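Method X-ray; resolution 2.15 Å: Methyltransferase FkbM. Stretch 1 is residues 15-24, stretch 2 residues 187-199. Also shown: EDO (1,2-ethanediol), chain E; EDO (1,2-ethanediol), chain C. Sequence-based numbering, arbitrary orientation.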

# COMPACT_ATOMS: atom_id res chain seq x y z
N ASP A 15 -29.32 27.32 0.68
CA ASP A 15 -29.04 28.62 1.38
C ASP A 15 -28.63 28.41 2.87
O ASP A 15 -29.48 28.47 3.79
N PRO A 16 -27.31 28.30 3.12
CA PRO A 16 -26.88 27.96 4.45
C PRO A 16 -27.01 29.13 5.40
O PRO A 16 -26.78 28.97 6.60
N LEU A 17 -27.39 30.29 4.88
CA LEU A 17 -27.58 31.44 5.72
C LEU A 17 -29.02 31.54 6.24
O LEU A 17 -29.31 32.49 6.98
N ALA A 18 -29.87 30.56 5.88
CA ALA A 18 -31.29 30.50 6.28
C ALA A 18 -31.74 29.06 6.61
O ALA A 18 -32.81 28.61 6.22
N MSE A 19 -30.88 28.34 7.31
CA MSE A 19 -31.19 26.97 7.68
C MSE A 19 -32.29 26.80 8.70
O MSE A 19 -32.83 25.70 8.84
N ASN A 20 -32.59 27.88 9.41
CA ASN A 20 -33.72 27.94 10.33
C ASN A 20 -35.01 27.85 9.51
O ASN A 20 -35.92 27.07 9.82
N ASP A 21 -35.05 28.58 8.40
CA ASP A 21 -36.20 28.54 7.53
C ASP A 21 -36.39 27.18 6.88
O ASP A 21 -37.51 26.64 6.88
N SER A 22 -35.32 26.64 6.31
CA SER A 22 -35.39 25.34 5.67
C SER A 22 -35.79 24.24 6.69
O SER A 22 -36.49 23.26 6.34
N PHE A 23 -35.37 24.41 7.95
CA PHE A 23 -35.71 23.46 9.03
C PHE A 23 -37.22 23.33 9.23
O PHE A 23 -37.76 22.21 9.27
N LEU A 24 -37.89 24.46 9.34
CA LEU A 24 -39.32 24.50 9.57
C LEU A 24 -40.08 23.99 8.36
O LEU A 24 -41.02 23.22 8.51
N VAL A 187 -25.65 27.61 16.19
CA VAL A 187 -27.03 27.62 15.70
C VAL A 187 -27.04 27.07 14.27
O VAL A 187 -27.81 26.18 13.94
N GLN A 188 -26.17 27.57 13.42
CA GLN A 188 -26.14 27.03 12.06
C GLN A 188 -25.89 25.51 12.08
O GLN A 188 -26.52 24.73 11.35
N THR A 189 -24.97 25.08 12.94
CA THR A 189 -24.66 23.66 13.07
C THR A 189 -25.89 22.88 13.52
O THR A 189 -26.21 21.83 12.92
N LEU A 190 -26.59 23.38 14.55
CA LEU A 190 -27.79 22.69 15.02
C LEU A 190 -28.77 22.47 13.88
O LEU A 190 -29.21 21.35 13.65
N TYR A 191 -29.13 23.56 13.19
CA TYR A 191 -30.08 23.47 12.10
C TYR A 191 -29.62 22.59 10.94
O TYR A 191 -30.43 21.86 10.38
N ALA A 192 -28.32 22.58 10.66
CA ALA A 192 -27.74 21.73 9.61
C ALA A 192 -27.92 20.23 9.96
O ALA A 192 -28.34 19.41 9.14
N VAL A 193 -27.66 19.87 11.22
CA VAL A 193 -27.84 18.47 11.64
C VAL A 193 -29.31 18.01 11.58
O VAL A 193 -29.61 16.91 11.15
N LEU A 194 -30.21 18.85 12.06
CA LEU A 194 -31.63 18.56 12.04
C LEU A 194 -32.14 18.53 10.60
O LEU A 194 -32.97 17.70 10.28
N ASN A 195 -31.63 19.40 9.75
CA ASN A 195 -32.00 19.36 8.34
C ASN A 195 -31.51 18.08 7.68
O ASN A 195 -32.25 17.50 6.89
N PHE A 196 -30.30 17.60 8.00
CA PHE A 196 -29.88 16.30 7.45
C PHE A 196 -30.89 15.15 7.75
O PHE A 196 -31.29 14.41 6.85
N HIS A 197 -31.28 15.03 9.01
CA HIS A 197 -32.25 14.03 9.45
C HIS A 197 -33.63 14.25 8.81
O HIS A 197 -34.28 13.30 8.45
N LEU A 198 -34.08 15.49 8.67
CA LEU A 198 -35.39 15.73 8.06
C LEU A 198 -35.42 15.42 6.55
O LEU A 198 -36.41 14.95 6.04
N THR A 199 -34.31 15.70 5.86
CA THR A 199 -34.24 15.60 4.41
C THR A 199 -33.47 14.44 3.82
O THR A 199 -33.65 14.17 2.63

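The contact is a close, nearly parallel packing of two helices, mostly apolar along its length and fastened at the start of the first helix by two amide side chains that bind backbone carbonyls. The axes of helix 19-24 and helix 187-199 approach to 9.0 Å and their N-to-C directions differ by 28°; together the stretches bury 541 Å². The register repeats after one helical turn on each side, with CA of Met19 5.7 Å from CA of Tyr191 and CA of Phe23 5.6 Å from CA of Asn195.

Phe23 gives the clearest evidence of interlocking. Its CA-to-CB bond points sideways, but a t rotamer (chi1 163°) places the ring as a knob among Tyr191, Leu194, Asn195 and Leu198. Phe23 CE1 lies 3.6 Å from Leu194 CD1, and Phe23 CD1 is equally far, 3.6 Å, from Leu198 CD1; both leucines point toward the first stretch and are m,t. The Phe23 and Tyr191 rings meet obliquely, centroids 5.3 Å apart and planes at 45°, with Phe23 CD2 3.6 Å from Tyr191 CE1.

Tyr191, an m rotamer pointing toward the first stretch, also offers a ring face to Asn20. Asn20 CA stands 3.9 Å from the Tyr191 ring centroid and only 7° off the ring normal, the geometry of a CH-pi contact, while Asn20 CB comes within 3.6 Å of Tyr191 CE2. The p rotamer of Asn20 leads its amide away from the second helix.

Met19, modelled as selenomethionine, points toward the partner helix with chi1 in m and chi2 between wells at -149°. Its CB rests 3.8 Å from Tyr191 CB, and its SE reaches 3.9 Å from Ala192 CB, where the small alanine side chain is met by the selenium.

The polar contacts are directional. Gln188, with chi1 and chi2 both t, extends its amide to the turn before the first helix, where NE2 donates to Pro16 O at 2.7 Å and 167°. Asn195, an m rotamer, donates from ND2 to Met19 O at 3.1 Å and 165°. Met19 O also accepts hydrogen bonds from Phe23 N at 3.0 Å and Ser22 OG at 3.1 Å, so the Asn195 amide joins an acceptor already used within the helix. Proximity alone is not sufficient: Ser22 OG lies 2.9 Å from Asn195 ND2, yet the angle is too poor for a hydrogen bond. Asn195 OD1 sits instead at the edge of the Phe23 ring, 3.2 Å from Phe23 CB.

One 1,2-ethanediol (chain E), probably from the crystallisation liquor, lies beside the Pro16-Gln188 contact. Its O1 donates to Pro16 O at 2.8 Å and accepts a weak bond from Met19 N at 3.2 Å, while its O2 approaches Tyr191 CD2 to 3.4 Å. The other diol (chain C) binds only the second of the two stretches, through a very short 2.5 Å hydrogen bond between its O2 and His197 ND1 and a weak one from its O1 to His197 O at 3.2 Å.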

# COMPACT_ATOMS: atom_id res chain seq x y z
CB ASP A 15 -30.23 29.60 1.29
CG ASP A 15 -29.86 31.03 1.76
OD1 ASP A 15 -28.69 31.31 2.14
OD2 ASP A 15 -30.77 31.89 1.73
CB PRO A 16 -25.41 27.56 4.24
CG PRO A 16 -24.97 28.42 3.17
CD PRO A 16 -26.15 28.59 2.25
CB LEU A 17 -27.13 32.72 5.01
CG LEU A 17 -25.60 32.87 4.92
CD1 LEU A 17 -25.26 34.16 4.27
CD2 LEU A 17 -24.90 32.81 6.27
CB ALA A 18 -32.16 31.08 5.17
CB MSE A 19 -29.94 26.24 8.10
CG MSE A 19 -28.93 26.23 6.96
SE MSE A 19 -27.96 24.69 7.09
CE MSE A 19 -26.41 24.93 6.18
CB ASN A 20 -33.66 29.22 11.21
CG ASN A 20 -33.59 30.53 10.38
OD1 ASN A 20 -32.92 30.62 9.33
ND2 ASN A 20 -34.29 31.54 10.86
CB ASP A 21 -36.11 29.64 6.49
CG ASP A 21 -36.28 31.03 7.09
OD1 ASP A 21 -36.91 31.14 8.16
OD2 ASP A 21 -35.83 32.00 6.47
CB SER A 22 -34.07 25.02 4.93
OG SER A 22 -32.97 24.97 5.81
CB PHE A 23 -35.00 23.87 10.36
CG PHE A 23 -35.58 23.24 11.62
CD1 PHE A 23 -35.41 21.88 11.88
CD2 PHE A 23 -36.25 24.02 12.55
CE1 PHE A 23 -35.90 21.30 13.05
CE2 PHE A 23 -36.74 23.46 13.73
CZ PHE A 23 -36.56 22.09 13.98
CB LEU A 24 -39.75 25.92 9.93
CG LEU A 24 -39.22 26.44 11.26
CD1 LEU A 24 -39.67 27.90 11.52
CD2 LEU A 24 -39.68 25.55 12.39
CB VAL A 187 -27.66 29.03 15.76
CG1 VAL A 187 -29.02 29.02 15.10
CG2 VAL A 187 -27.77 29.51 17.21
CB GLN A 188 -25.10 27.75 11.22
CG GLN A 188 -25.33 27.56 9.68
CD GLN A 188 -24.12 27.98 8.87
OE1 GLN A 188 -22.96 27.88 9.33
NE2 GLN A 188 -24.37 28.47 7.65
CB THR A 189 -23.50 23.45 14.02
OG1 THR A 189 -22.33 24.10 13.48
CG2 THR A 189 -23.24 21.97 14.25
CB LEU A 190 -28.51 23.46 16.13
CG LEU A 190 -29.83 22.84 16.62
CD1 LEU A 190 -29.56 21.45 17.25
CD2 LEU A 190 -30.60 23.71 17.58
CB TYR A 191 -30.52 24.84 11.63
CG TYR A 191 -31.43 25.58 12.61
CD1 TYR A 191 -32.62 25.02 13.06
CD2 TYR A 191 -31.12 26.85 13.04
CE1 TYR A 191 -33.44 25.69 13.94
CE2 TYR A 191 -31.94 27.53 13.92
CZ TYR A 191 -33.10 26.96 14.36
OH TYR A 191 -33.93 27.65 15.23
CB ALA A 192 -26.26 22.09 9.39
CB VAL A 193 -27.29 18.27 13.07
CG1 VAL A 193 -27.69 16.88 13.66
CG2 VAL A 193 -25.78 18.49 13.05
CB LEU A 194 -32.39 19.59 12.86
CG LEU A 194 -32.00 19.76 14.33
CD1 LEU A 194 -32.85 20.87 14.93
CD2 LEU A 194 -32.11 18.47 15.17
CB ASN A 195 -31.55 20.60 7.59
CG ASN A 195 -32.35 21.83 7.98
OD1 ASN A 195 -33.39 21.71 8.59
ND2 ASN A 195 -31.83 23.01 7.69
CB PHE A 196 -28.51 15.91 7.98
CG PHE A 196 -28.21 14.44 7.78
CD1 PHE A 196 -27.97 13.95 6.52
CD2 PHE A 196 -28.21 13.57 8.86
CE1 PHE A 196 -27.69 12.60 6.35
CE2 PHE A 196 -27.94 12.23 8.70
CZ PHE A 196 -27.67 11.75 7.45
CB HIS A 197 -32.36 13.99 10.99
CG HIS A 197 -31.10 13.57 11.69
ND1 HIS A 197 -30.57 12.30 11.58
CD2 HIS A 197 -30.26 14.27 12.50
CE1 HIS A 197 -29.44 12.25 12.27
NE2 HIS A 197 -29.23 13.42 12.84
CB LEU A 198 -35.86 17.17 8.30
CG LEU A 198 -36.22 17.56 9.73
CD1 LEU A 198 -36.39 19.05 9.84
CD2 LEU A 198 -37.45 16.83 10.19
CB THR A 199 -33.54 16.82 3.83
OG1 THR A 199 -32.19 16.84 4.26
CG2 THR A 199 -34.24 18.12 4.26
C1 EDO E . -28.87 28.94 9.88
O1 EDO E . -28.34 29.69 8.77
C2 EDO E . -28.77 29.66 11.21
O2 EDO E . -30.08 29.86 11.78
C1 EDO C . -32.88 10.48 8.24
O1 EDO C . -32.53 11.09 7.03
C2 EDO C . -31.64 10.10 9.03
O2 EDO C . -31.80 10.48 10.41